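Local coordinates for glyceraldehyde-3-phosphate dehydrogenase (Sulfolobus solfataricus, PDB 1B7G), which catalyses the phosphorylating oxidation of D-glyceraldehyde 3-phosphate to 1,3-bisphosphoglycerate in glycolysis, using NADP in marked preference to NAD, at residues A[142-147]-A[195-200]; A[166-171]-A[176-181]; A[73-78]-A[94-99]; A[234-239]-A[285-290]. The protein carries 1 engineered substitution. All coordinates share one frame; numbering follows the deposited sequence.

Interaction 1: residues A[142-147]-A[195-200]; sequences TALLRT and KDVNSV. With SO4 (sulfate ion), chain H.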
loop_
_atom_site.group_PDB
_atom_site.type_symbol
_atom_site.label_atom_id
_atom_site.label_comp_id
_atom_site.label_asym_id
_atom_site.label_seq_id
_atom_site.Cartn_x
_atom_site.Cartn_y
_atom_site.Cartn_z
ATOM N N THR A 142 13.758 4.550 17.869
ATOM C CA THR A 142 14.444 3.396 17.272
ATOM C C THR A 142 15.330 3.784 16.119
ATOM O O THR A 142 16.451 3.283 15.972
ATOM C CB THR A 142 13.441 2.327 16.822
ATOM O OG1 THR A 142 12.697 1.823 17.944
ATOM C CG2 THR A 142 14.141 1.140 16.161
ATOM N N ALA A 143 14.818 4.646 15.199
ATOM C CA ALA A 143 15.599 4.994 14.024
ATOM C C ALA A 143 16.856 5.776 14.445
ATOM O O ALA A 143 17.915 5.520 13.904
ATOM C CB ALA A 143 14.736 5.809 13.048
ATOM N N LEU A 144 16.725 6.613 15.463
ATOM C CA LEU A 144 17.912 7.366 15.946
ATOM C C LEU A 144 18.949 6.403 16.571
ATOM O O LEU A 144 20.135 6.515 16.316
ATOM C CB LEU A 144 17.444 8.383 16.965
ATOM C CG LEU A 144 16.840 9.731 16.513
ATOM C CD1 LEU A 144 16.021 10.296 17.657
ATOM C CD2 LEU A 144 17.945 10.708 16.118
ATOM N N LEU A 145 18.509 5.437 17.386
ATOM C CA LEU A 145 19.405 4.463 17.992
ATOM C C LEU A 145 20.107 3.567 16.992
ATOM O O LEU A 145 21.331 3.397 17.112
ATOM C CB LEU A 145 18.667 3.596 19.032
ATOM C CG LEU A 145 18.302 4.417 20.285
ATOM C CD1 LEU A 145 17.307 3.664 21.148
ATOM C CD2 LEU A 145 19.600 4.787 21.004
ATOM N N ARG A 146 19.418 3.068 15.968
ATOM C CA ARG A 146 20.080 2.240 14.978
ATOM C C ARG A 146 21.184 3.053 14.281
ATOM O O ARG A 146 22.207 2.495 13.950
ATOM C CB ARG A 146 19.171 1.673 13.901
ATOM C CG ARG A 146 18.036 0.784 14.484
ATOM C CD ARG A 146 17.397 0.129 13.223
ATOM N NE ARG A 146 16.284 -0.730 13.646
ATOM C CZ ARG A 146 15.219 -0.964 12.869
ATOM N NH1 ARG A 146 15.168 -0.474 11.628
ATOM N NH2 ARG A 146 14.261 -1.732 13.359
ATOM N N THR A 147 20.853 4.309 13.941
ATOM C CA THR A 147 21.847 5.137 13.244
ATOM C C THR A 147 23.018 5.455 14.177
ATOM O O THR A 147 24.141 5.244 13.743
ATOM C CB THR A 147 21.175 6.449 12.748
ATOM O OG1 THR A 147 20.018 6.079 11.972
ATOM C CG2 THR A 147 22.143 7.291 11.971
ATOM N N LYS A 195 15.437 12.089 25.606
ATOM C CA LYS A 195 15.313 11.296 26.804
ATOM C C LYS A 195 15.166 9.809 26.443
ATOM O O LYS A 195 15.859 8.988 27.023
ATOM C CB LYS A 195 14.107 11.748 27.605
ATOM C CG LYS A 195 14.032 11.157 28.990
ATOM C CD LYS A 195 12.728 11.478 29.727
ATOM C CE LYS A 195 12.987 11.219 31.220
ATOM N NZ LYS A 195 11.761 11.161 32.044
ATOM N N ASP A 196 14.327 9.495 25.456
ATOM C CA ASP A 196 14.153 8.091 25.069
ATOM C C ASP A 196 15.436 7.499 24.540
ATOM O O ASP A 196 15.736 6.373 24.967
ATOM C CB ASP A 196 12.955 7.883 24.161
ATOM C CG ASP A 196 11.650 8.235 24.871
ATOM O OD1 ASP A 196 11.735 8.464 26.098
ATOM O OD2 ASP A 196 10.592 8.394 24.255
ATOM N N VAL A 197 16.228 8.211 23.756
ATOM C CA VAL A 197 17.529 7.700 23.310
ATOM C C VAL A 197 18.437 7.424 24.526
ATOM O O VAL A 197 19.190 6.414 24.614
ATOM C CB VAL A 197 18.168 8.683 22.346
ATOM C CG1 VAL A 197 19.668 8.481 22.091
ATOM C CG2 VAL A 197 17.514 8.717 20.954
ATOM N N ASN A 198 18.419 8.362 25.476
ATOM C CA ASN A 198 19.201 8.275 26.695
ATOM C C ASN A 198 18.754 7.152 27.631
ATOM O O ASN A 198 19.507 6.727 28.515
ATOM C CB ASN A 198 19.089 9.605 27.467
ATOM C CG ASN A 198 20.085 10.654 26.994
ATOM O OD1 ASN A 198 19.780 11.845 27.111
ATOM N ND2 ASN A 198 21.236 10.242 26.541
ATOM N N SER A 199 17.553 6.606 27.468
ATOM C CA SER A 199 17.113 5.454 28.246
ATOM C C SER A 199 17.843 4.191 27.754
ATOM O O SER A 199 17.809 3.147 28.389
ATOM C CB SER A 199 15.610 5.229 28.013
ATOM O OG SER A 199 15.380 4.634 26.728
ATOM N N VAL A 200 18.502 4.308 26.629
ATOM C CA VAL A 200 19.219 3.283 25.902
ATOM C C VAL A 200 20.713 3.551 25.893
ATOM O O VAL A 200 21.517 2.726 26.322
ATOM C CB VAL A 200 18.684 3.235 24.455
ATOM C CG1 VAL A 200 19.471 2.323 23.530
ATOM C CG2 VAL A 200 17.212 2.809 24.465
HETATM S S SO4 H . 9.469 8.835 30.946
HETATM O O1 SO4 H . 9.987 8.810 32.375
HETATM O O2 SO4 H . 7.979 8.982 30.991
HETATM O O3 SO4 H . 9.868 7.608 30.217
HETATM O O4 SO4 H . 10.073 10.053 30.293
#
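Val-197 of helix 193-198 and, three residues on, Val-200 present their methyls to Leu-144 and Leu-145 of helix 139-152. Before them comes Lys-195, which runs extended the other way and ends on a sulfate, probably from the crystallisation liquor, donating from NZ to its O4 at 2.7 Å; the backbone N of Ala-112 also holds this ion. Asp-196 follows, with OD2 bonded to ND1 of His-192, a residue of the inorganic phosphate site. Val-197 then enters the interface. CG2 meets CD1 of Leu-144 at 3.9 Å, the two side chains crossing at about a right angle, while CG1 lies at 3.9 Å from CD2 of Leu-145, the side chains running past one another in opposite directions. Val-200 closes the walk: its CG2 meets CD1 of Leu-145 tip to tip at only 3.4 Å, with CG1 at 3.5 Å from the same carbon, both tighter than normal van der Waals contact. The contact between these segments is thus purely apolar: buried methyl packing, tight at Leu-145, joins two helices that carry, near their N-terminal ends, Cys-139 of the catalytic site and His-193 of the inorganic-phosphate site.

Interaction 2: residues A[166-171]-A[176-181]; sequences RRAADQ and KGPINS. With SO4 (sulfate ion), chain D; SO4 (sulfate ion), chain C.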
loop_
_atom_site.group_PDB
_atom_site.type_symbol
_atom_site.label_atom_id
_atom_site.label_comp_id
_atom_site.label_asym_id
_atom_site.label_seq_id
_atom_site.Cartn_x
_atom_site.Cartn_y
_atom_site.Cartn_z
ATOM N N ARG A 166 7.411 14.678 11.860
ATOM C CA ARG A 166 6.513 13.515 12.041
ATOM C C ARG A 166 5.320 13.529 11.102
ATOM O O ARG A 166 4.681 14.579 10.880
ATOM C CB ARG A 166 6.052 13.451 13.494
ATOM C CG ARG A 166 7.076 13.634 14.560
ATOM C CD ARG A 166 6.692 13.360 16.000
ATOM N NE ARG A 166 6.025 12.070 16.198
ATOM C CZ ARG A 166 4.727 11.857 16.158
ATOM N NH1 ARG A 166 3.870 12.873 15.992
ATOM N NH2 ARG A 166 4.255 10.608 16.301
ATOM N N ARG A 167 4.975 12.355 10.560
ATOM C CA ARG A 167 3.715 12.233 9.802
ATOM C C ARG A 167 2.599 12.425 10.802
ATOM O O ARG A 167 2.775 12.080 11.990
ATOM C CB ARG A 167 3.690 10.873 9.070
ATOM C CG ARG A 167 3.623 9.671 10.068
ATOM C CD ARG A 167 2.167 9.309 10.250
ATOM N NE ARG A 167 1.829 8.209 11.133
ATOM C CZ ARG A 167 1.757 8.296 12.453
ATOM N NH1 ARG A 167 2.052 9.448 13.084
ATOM N NH2 ARG A 167 1.419 7.234 13.184
ATOM N N ALA A 168 1.495 13.076 10.451
ATOM C CA ALA A 168 0.400 13.378 11.337
ATOM C C ALA A 168 -0.342 12.152 11.894
ATOM O O ALA A 168 -0.660 12.068 13.094
ATOM C CB ALA A 168 -0.661 14.225 10.548
ATOM N N ALA A 169 -0.711 11.247 11.008
ATOM C CA ALA A 169 -1.520 10.086 11.384
ATOM C C ALA A 169 -1.363 9.014 10.304
ATOM O O ALA A 169 -0.912 9.311 9.205
ATOM C CB ALA A 169 -3.000 10.520 11.433
ATOM N N ASP A 170 -1.554 7.738 10.663
ATOM C CA ASP A 170 -1.394 6.735 9.598
ATOM C C ASP A 170 -2.535 6.898 8.585
ATOM O O ASP A 170 -3.584 7.475 8.863
ATOM C CB ASP A 170 -1.368 5.334 10.141
ATOM C CG ASP A 170 -0.084 5.124 10.965
ATOM O OD1 ASP A 170 0.962 5.590 10.458
ATOM O OD2 ASP A 170 -0.224 4.539 12.050
ATOM N N GLN A 171 -2.290 6.333 7.419
ATOM C CA GLN A 171 -3.173 6.402 6.292
ATOM C C GLN A 171 -4.579 5.864 6.549
ATOM O O GLN A 171 -5.544 6.469 6.033
ATOM C CB GLN A 171 -2.563 5.657 5.096
ATOM C CG GLN A 171 -3.506 5.766 3.883
ATOM C CD GLN A 171 -2.798 5.283 2.630
ATOM O OE1 GLN A 171 -2.014 6.020 2.028
ATOM N NE2 GLN A 171 -3.057 4.014 2.307
ATOM N N LYS A 176 -8.100 12.188 11.988
ATOM C CA LYS A 176 -7.034 12.973 12.621
ATOM C C LYS A 176 -6.417 13.952 11.645
ATOM O O LYS A 176 -6.416 13.658 10.475
ATOM C CB LYS A 176 -5.887 12.059 13.119
ATOM C CG LYS A 176 -6.257 11.358 14.435
ATOM C CD LYS A 176 -5.159 10.371 14.801
ATOM C CE LYS A 176 -5.529 9.544 16.015
ATOM N NZ LYS A 176 -4.349 8.821 16.581
ATOM N N GLY A 177 -5.995 15.114 12.156
ATOM C CA GLY A 177 -5.341 16.076 11.264
ATOM C C GLY A 177 -3.876 16.167 11.784
ATOM O O GLY A 177 -3.409 15.295 12.522
ATOM N N PRO A 178 -3.247 17.232 11.380
ATOM C CA PRO A 178 -3.865 18.253 10.559
ATOM C C PRO A 178 -3.845 18.018 9.066
ATOM O O PRO A 178 -2.991 17.355 8.492
ATOM C CB PRO A 178 -3.059 19.496 10.911
ATOM C CG PRO A 178 -1.691 18.970 11.185
ATOM C CD PRO A 178 -1.846 17.592 11.777
ATOM N N ILE A 179 -4.857 18.602 8.408
ATOM C CA ILE A 179 -5.039 18.542 6.974
ATOM C C ILE A 179 -3.997 19.448 6.283
ATOM O O ILE A 179 -3.417 19.113 5.260
ATOM C CB ILE A 179 -6.393 19.073 6.497
ATOM C CG1 ILE A 179 -7.629 18.316 7.018
ATOM C CG2 ILE A 179 -6.480 18.970 4.953
ATOM C CD1 ILE A 179 -8.951 18.928 6.606
ATOM N N ASN A 180 -3.820 20.630 6.883
ATOM C CA ASN A 180 -2.913 21.586 6.212
ATOM C C ASN A 180 -2.308 22.536 7.235
ATOM O O ASN A 180 -2.698 23.696 7.378
ATOM C CB ASN A 180 -3.707 22.387 5.142
ATOM C CG ASN A 180 -2.788 23.426 4.507
ATOM O OD1 ASN A 180 -1.554 23.338 4.611
ATOM N ND2 ASN A 180 -3.296 24.465 3.888
ATOM N N SER A 181 -1.359 22.059 8.014
ATOM C CA SER A 181 -0.675 22.905 9.008
ATOM C C SER A 181 0.652 22.218 9.333
ATOM O O SER A 181 0.717 20.994 9.210
ATOM C CB SER A 181 -1.425 22.937 10.349
ATOM O OG SER A 181 -0.926 23.983 11.212
HETATM S S SO4 D . 1.120 8.669 16.547
HETATM O O1 SO4 D . 0.093 7.730 15.958
HETATM O O2 SO4 D . 1.466 9.712 15.549
HETATM O O3 SO4 D . 2.321 7.804 16.807
HETATM O O4 SO4 D . 0.595 9.275 17.786
HETATM S S SO4 C . 7.623 8.983 17.938
HETATM O O1 SO4 C . 6.176 8.961 18.113
HETATM O O2 SO4 C . 8.017 10.298 17.188
HETATM O O3 SO4 C . 8.227 7.911 17.152
HETATM O O4 SO4 C . 8.186 9.007 19.300
#
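Ala-168 CB lies 3.8 Å from CD of Pro-178, and Ala-169 CB 3.7 Å from CB of Lys-176, so the chain leaving strand 157-167 packs lightly on the loop that returns past it. Arg-167 runs the other way. From CB its CG is set between backbone N and carbonyl carbon (chi1 66°), and a bend at chi2 (94°) brings one guanidinium face near CA of Ala-169, 3.7 Å above the plane and offset toward the rim. NE then donates in the guanidinium plane to OD1 of Asp-170 at 2.8 Å, a salt bridge, though it comes from above the carboxylate plane. Gln-300 bonds this OD1 as well. At the tip, NH2 donates to O1 of a sulfate at 3.1 Å, and NH1 to O2 at a distance short enough to be doubtful. Arg-166 NH2 donates to the same O2 at 3.0 Å, while its NE binds O2 of a second sulfate at 2.8 Å. The ions, probably from the crystallisation liquor, are consistent with occupied substrate-phosphate and inorganic-phosphate sites, and Arg-166 serves both. The contact between the segments is small and mostly apolar; the arginines at the end of the strand supply the positive charge two phosphates would need.

Interaction 3: residues A[73-78]-A[94-99]; sequences DLIKTS and KPIYLQ. Unlike the reference sequence in segment 73-78: Asp-73 (reference Tyr).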
loop_
_atom_site.group_PDB
_atom_site.type_symbol
_atom_site.label_atom_id
_atom_site.label_comp_id
_atom_site.label_asym_id
_atom_site.label_seq_id
_atom_site.Cartn_x
_atom_site.Cartn_y
_atom_site.Cartn_z
ATOM N N ASP A 73 -7.238 -14.458 30.172
ATOM C CA ASP A 73 -7.089 -15.815 29.666
ATOM C C ASP A 73 -5.881 -15.890 28.733
ATOM O O ASP A 73 -5.004 -16.747 28.943
ATOM C CB ASP A 73 -8.331 -16.267 28.898
ATOM C CG ASP A 73 -9.480 -16.581 29.866
ATOM O OD1 ASP A 73 -9.189 -16.914 31.022
ATOM O OD2 ASP A 73 -10.628 -16.430 29.444
ATOM N N LEU A 74 -5.875 -14.972 27.763
ATOM C CA LEU A 74 -4.824 -14.899 26.746
ATOM C C LEU A 74 -3.481 -14.758 27.435
ATOM O O LEU A 74 -2.530 -15.467 27.140
ATOM C CB LEU A 74 -5.055 -13.729 25.767
ATOM C CG LEU A 74 -3.894 -13.370 24.835
ATOM C CD1 LEU A 74 -3.547 -14.515 23.890
ATOM C CD2 LEU A 74 -4.181 -12.120 23.993
ATOM N N ILE A 75 -3.465 -13.888 28.457
ATOM C CA ILE A 75 -2.274 -13.655 29.245
ATOM C C ILE A 75 -1.806 -14.916 29.942
ATOM O O ILE A 75 -0.638 -15.310 29.826
ATOM C CB ILE A 75 -2.490 -12.488 30.255
ATOM C CG1 ILE A 75 -2.719 -11.195 29.470
ATOM C CG2 ILE A 75 -1.224 -12.364 31.102
ATOM C CD1 ILE A 75 -3.413 -10.085 30.222
ATOM N N LYS A 76 -2.733 -15.589 30.639
ATOM C CA LYS A 76 -2.439 -16.828 31.348
ATOM C C LYS A 76 -1.889 -17.911 30.429
ATOM O O LYS A 76 -0.905 -18.603 30.764
ATOM C CB LYS A 76 -3.684 -17.333 32.100
ATOM C CG LYS A 76 -4.001 -16.660 33.410
ATOM C CD LYS A 76 -5.363 -16.951 34.015
ATOM C CE LYS A 76 -6.385 -15.865 33.772
ATOM N NZ LYS A 76 -7.702 -16.095 34.429
ATOM N N THR A 77 -2.435 -18.034 29.234
ATOM C CA THR A 77 -1.984 -19.010 28.245
ATOM C C THR A 77 -0.643 -18.730 27.621
ATOM O O THR A 77 0.050 -19.654 27.136
ATOM C CB THR A 77 -3.032 -19.069 27.099
ATOM O OG1 THR A 77 -4.310 -19.277 27.679
ATOM C CG2 THR A 77 -2.739 -20.165 26.095
ATOM N N SER A 78 -0.193 -17.464 27.567
ATOM C CA SER A 78 1.100 -17.230 26.910
ATOM C C SER A 78 2.231 -17.444 27.887
ATOM O O SER A 78 2.023 -17.568 29.109
ATOM C CB SER A 78 1.088 -15.766 26.394
ATOM O OG SER A 78 0.988 -14.900 27.524
ATOM N N LYS A 94 0.226 -3.350 33.065
ATOM C CA LYS A 94 1.405 -3.787 33.816
ATOM C C LYS A 94 1.108 -4.553 35.092
ATOM O O LYS A 94 1.615 -5.668 35.301
ATOM C CB LYS A 94 2.385 -2.623 33.976
ATOM C CG LYS A 94 3.603 -2.931 34.830
ATOM C CD LYS A 94 4.434 -4.050 34.236
ATOM C CE LYS A 94 5.599 -4.409 35.155
ATOM N NZ LYS A 94 6.428 -3.250 35.529
ATOM N N PRO A 95 0.282 -4.088 36.002
ATOM C CA PRO A 95 -0.066 -4.823 37.212
ATOM C C PRO A 95 -0.716 -6.172 36.924
ATOM O O PRO A 95 -0.459 -7.150 37.646
ATOM C CB PRO A 95 -1.004 -3.899 37.965
ATOM C CG PRO A 95 -1.479 -2.890 36.979
ATOM C CD PRO A 95 -0.386 -2.754 35.952
ATOM N N ILE A 96 -1.531 -6.296 35.886
ATOM C CA ILE A 96 -2.130 -7.587 35.517
ATOM C C ILE A 96 -1.098 -8.599 35.077
ATOM O O ILE A 96 -1.032 -9.737 35.583
ATOM C CB ILE A 96 -3.226 -7.355 34.463
ATOM C CG1 ILE A 96 -4.326 -6.488 35.089
ATOM C CG2 ILE A 96 -3.810 -8.660 33.959
ATOM C CD1 ILE A 96 -5.221 -5.764 34.134
ATOM N N TYR A 97 -0.142 -8.218 34.218
ATOM C CA TYR A 97 0.931 -9.147 33.853
ATOM C C TYR A 97 1.749 -9.566 35.081
ATOM O O TYR A 97 2.257 -10.686 35.171
ATOM C CB TYR A 97 1.855 -8.571 32.797
ATOM C CG TYR A 97 1.223 -7.976 31.563
ATOM C CD1 TYR A 97 0.121 -8.540 30.944
ATOM C CD2 TYR A 97 1.778 -6.827 30.997
ATOM C CE1 TYR A 97 -0.433 -7.991 29.801
ATOM C CE2 TYR A 97 1.241 -6.277 29.841
ATOM C CZ TYR A 97 0.137 -6.848 29.249
ATOM O OH TYR A 97 -0.428 -6.285 28.134
ATOM N N LEU A 98 1.953 -8.656 36.035
ATOM C CA LEU A 98 2.730 -8.999 37.219
ATOM C C LEU A 98 2.012 -10.027 38.103
ATOM O O LEU A 98 2.646 -10.942 38.655
ATOM C CB LEU A 98 2.991 -7.763 38.086
ATOM C CG LEU A 98 4.197 -6.918 37.684
ATOM C CD1 LEU A 98 4.094 -5.540 38.328
ATOM C CD2 LEU A 98 5.480 -7.637 38.037
ATOM N N GLN A 99 0.723 -9.797 38.291
ATOM C CA GLN A 99 -0.080 -10.671 39.159
ATOM C C GLN A 99 -0.293 -12.030 38.503
ATOM O O GLN A 99 -0.327 -13.069 39.165
ATOM C CB GLN A 99 -1.420 -10.026 39.513
ATOM C CG GLN A 99 -2.429 -10.048 38.382
ATOM C CD GLN A 99 -3.862 -9.920 38.856
ATOM O OE1 GLN A 99 -4.377 -8.806 39.011
ATOM N NE2 GLN A 99 -4.513 -11.061 39.078
#
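Ile-75 drives its side chain into the edge of the Tyr-97 ring. CD1 comes to 3.7 Å from CE1 of Tyr-97, and CG1, lying in the plane of the ring, is 3.9 Å from the same CE1; the CG2 branch sits beside CD1 of the ring at 4.1 Å. Aliphatic carbons thus meet the rim of the ring and not its face. The two side chains cross at about a right angle. From the preceding position along helix 89-99, Ile-96 adds its CG2, 4.0 Å from CD1 of Ile-75.

Outside this first shell, polar groups fix the ring. With CG beside the backbone N (chi1 -50°), Tyr-97 leans along its helix, and its OH bonds to Asp-83 and Asn-7 at the ends of sheet strands; the Tyr-97 side chain also touches Ala-104 and Tyr-133. On the other helix, the carbonyl O of Ile-75 accepts from OG of Ser-78 at 2.8 Å, the donor tilted 25° from the carbonyl plane, and from the N of the same residue, both on one face. Ser-78 thereby closes the end of helix 71-77. Arg-102 bonds the neighbouring carbonyl of Lys-76, while Leu-74 packs against strands 2-7 and 26-32.

The two helices lie side by side on one face of the parallel sheet of the Rossmann-type nucleotide-binding domain. Their meeting is entirely apolar, yet its aromatic half is tethered by its hydroxyl to polar side chains of the sheet, which probably fixes the edge that Ile-75 packs on.

Interaction 4: residues A[234-239]-A[285-290]; sequences KDILSV and IYVKDD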
loop_
_atom_site.group_PDB
_atom_site.type_symbol
_atom_site.label_atom_id
_atom_site.label_comp_id
_atom_site.label_asym_id
_atom_site.label_seq_id
_atom_site.Cartn_x
_atom_site.Cartn_y
_atom_site.Cartn_z
ATOM N N LYS A 234 33.912 7.654 3.325
ATOM C CA LYS A 234 33.946 6.271 2.896
ATOM C C LYS A 234 33.749 5.302 4.062
ATOM O O LYS A 234 33.110 4.260 3.870
ATOM C CB LYS A 234 35.244 5.946 2.152
ATOM C CG LYS A 234 36.500 6.192 2.991
ATOM C CD LYS A 234 37.761 5.902 2.186
ATOM C CE LYS A 234 38.929 6.752 2.673
ATOM N NZ LYS A 234 40.107 6.639 1.767
ATOM N N ASP A 235 34.266 5.599 5.240
ATOM C CA ASP A 235 34.037 4.716 6.392
ATOM C C ASP A 235 32.627 4.823 6.952
ATOM O O ASP A 235 32.040 3.788 7.311
ATOM C CB ASP A 235 35.102 4.991 7.467
ATOM C CG ASP A 235 36.455 4.489 6.929
ATOM O OD1 ASP A 235 36.437 3.635 6.006
ATOM O OD2 ASP A 235 37.486 4.950 7.425
ATOM N N ILE A 236 32.040 6.017 6.935
ATOM C CA ILE A 236 30.649 6.170 7.412
ATOM C C ILE A 236 29.694 5.464 6.457
ATOM O O ILE A 236 28.756 4.762 6.799
ATOM C CB ILE A 236 30.291 7.674 7.410
ATOM C CG1 ILE A 236 31.161 8.411 8.436
ATOM C CG2 ILE A 236 28.818 7.915 7.670
ATOM C CD1 ILE A 236 31.107 7.804 9.823
ATOM N N LEU A 237 29.975 5.679 5.176
ATOM C CA LEU A 237 29.198 5.150 4.088
ATOM C C LEU A 237 29.282 3.634 4.092
ATOM O O LEU A 237 28.280 2.936 3.944
ATOM C CB LEU A 237 29.694 5.711 2.737
ATOM C CG LEU A 237 28.956 5.170 1.501
ATOM C CD1 LEU A 237 27.465 5.458 1.612
ATOM C CD2 LEU A 237 29.509 5.754 0.209
ATOM N N SER A 238 30.514 3.131 4.327
ATOM C CA SER A 238 30.646 1.662 4.353
ATOM C C SER A 238 29.901 1.049 5.496
ATOM O O SER A 238 29.239 0.002 5.277
ATOM C CB SER A 238 32.130 1.273 4.303
ATOM O OG SER A 238 32.323 0.044 4.965
ATOM N N VAL A 239 29.812 1.621 6.711
ATOM C CA VAL A 239 29.014 0.927 7.717
ATOM C C VAL A 239 27.529 1.080 7.378
ATOM O O VAL A 239 26.731 0.164 7.572
ATOM C CB VAL A 239 29.179 1.303 9.184
ATOM C CG1 VAL A 239 30.473 0.768 9.770
ATOM C CG2 VAL A 239 29.071 2.800 9.447
ATOM N N ILE A 285 24.515 12.151 3.034
ATOM C CA ILE A 285 25.634 11.828 3.881
ATOM C C ILE A 285 26.785 12.801 3.704
ATOM O O ILE A 285 27.584 12.737 2.779
ATOM C CB ILE A 285 26.102 10.372 3.722
ATOM C CG1 ILE A 285 24.942 9.415 4.103
ATOM C CG2 ILE A 285 27.311 10.158 4.646
ATOM C CD1 ILE A 285 25.297 7.950 3.711
ATOM N N TYR A 286 26.899 13.675 4.699
ATOM C CA TYR A 286 27.930 14.711 4.728
ATOM C C TYR A 286 28.916 14.499 5.869
ATOM O O TYR A 286 28.562 14.585 7.044
ATOM C CB TYR A 286 27.218 16.050 4.827
ATOM C CG TYR A 286 28.079 17.268 5.016
ATOM C CD1 TYR A 286 28.717 17.550 6.220
ATOM C CD2 TYR A 286 28.236 18.167 3.976
ATOM C CE1 TYR A 286 29.505 18.683 6.374
ATOM C CE2 TYR A 286 29.014 19.305 4.116
ATOM C CZ TYR A 286 29.635 19.558 5.314
ATOM O OH TYR A 286 30.405 20.696 5.419
ATOM N N VAL A 287 30.164 14.197 5.526
ATOM C CA VAL A 287 31.211 13.946 6.494
ATOM C C VAL A 287 32.338 14.957 6.301
ATOM O O VAL A 287 32.881 15.086 5.206
ATOM C CB VAL A 287 31.776 12.520 6.344
ATOM C CG1 VAL A 287 32.801 12.259 7.437
ATOM C CG2 VAL A 287 30.650 11.486 6.326
ATOM N N LYS A 288 32.582 15.724 7.355
ATOM C CA LYS A 288 33.700 16.648 7.372
ATOM C C LYS A 288 34.390 16.634 8.738
ATOM O O LYS A 288 33.887 17.183 9.713
ATOM C CB LYS A 288 33.348 18.088 7.012
ATOM C CG LYS A 288 34.627 18.880 6.698
ATOM C CD LYS A 288 34.353 20.353 6.462
ATOM C CE LYS A 288 35.582 20.982 5.790
ATOM N NZ LYS A 288 35.759 22.399 6.218
ATOM N N ASP A 289 35.559 16.007 8.768
ATOM C CA ASP A 289 36.277 15.912 10.037
ATOM C C ASP A 289 35.408 15.170 11.052
ATOM O O ASP A 289 35.212 13.974 10.864
ATOM C CB ASP A 289 36.720 17.267 10.555
ATOM C CG ASP A 289 37.687 18.015 9.665
ATOM O OD1 ASP A 289 38.481 17.429 8.895
ATOM O OD2 ASP A 289 37.639 19.264 9.736
ATOM N N ASP A 290 35.052 15.815 12.157
ATOM C CA ASP A 290 34.274 15.179 13.203
ATOM C C ASP A 290 32.763 15.462 13.090
ATOM O O ASP A 290 31.997 15.019 13.942
ATOM C CB ASP A 290 34.743 15.600 14.593
ATOM C CG ASP A 290 34.431 17.040 14.939
ATOM O OD1 ASP A 290 33.942 17.811 14.090
ATOM O OD2 ASP A 290 34.706 17.425 16.104
#
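Ile-236 and Leu-237 of helix 233-241 meet Ile-285 and Val-287 of strand 278-288 in three pairs, two crossing obliquely and one at about a right angle. The right angle belongs to Leu-237 and Ile-285, which touch end carbon to end carbon with CD1 of Leu-237 at 3.9 Å from CD1 of Ile-285. The oblique pairs are both made by Ile-236. Its CG1 packs on CG2 of Val-287 at 3.8 Å, and its CG2 on CG2 of Ile-285 at 4.1 Å, so one isoleucine spreads its two branches over two strand residues. With chi1 at -65°, CG2 is anti to the backbone N and CG1 beside it, which turns the branches to Ile-285 and Val-287 respectively. On the strand, Ile-285 and Val-287 direct their side chains at the helix, while Tyr-286 between them points away, the alternation of a beta strand. Leu-248 of strand 246-249 touches both Leu-237 and Ile-285, and Val-231 touches Ile-236 and Val-287, extending the same apolar layer. Beyond Lys-288 the chain turns at Asp-289 and Asp-290, whose backbone angles fit a type II' turn, into strand 291-298. This is helix-on-sheet packing at a beta hairpin, in the mixed beta sheet of the GAPDH catalytic domain.

Interactions 1 and 3 are buried helix-to-helix contacts, interaction 4 is a partly buried helix-on-sheet contact, and interaction 2 lies at the surface. Interaction 3 belongs to the nucleotide-binding domain, the other three to the catalytic domain, and its centre is 47 Å from that of interaction 4. Interactions 2 and 4 reach the same mixed sheet, their centres about 34 Å apart; along the chain, interaction 2 is nested within the loop that interaction 1 closes. All are mostly apolar across their segments, but the surroundings differ: aliphatic packing dominates 1 and 4, a hydrogen-bonded tyrosine anchors 3, and in 2 a few small contacts stand beside arginines gripping anions.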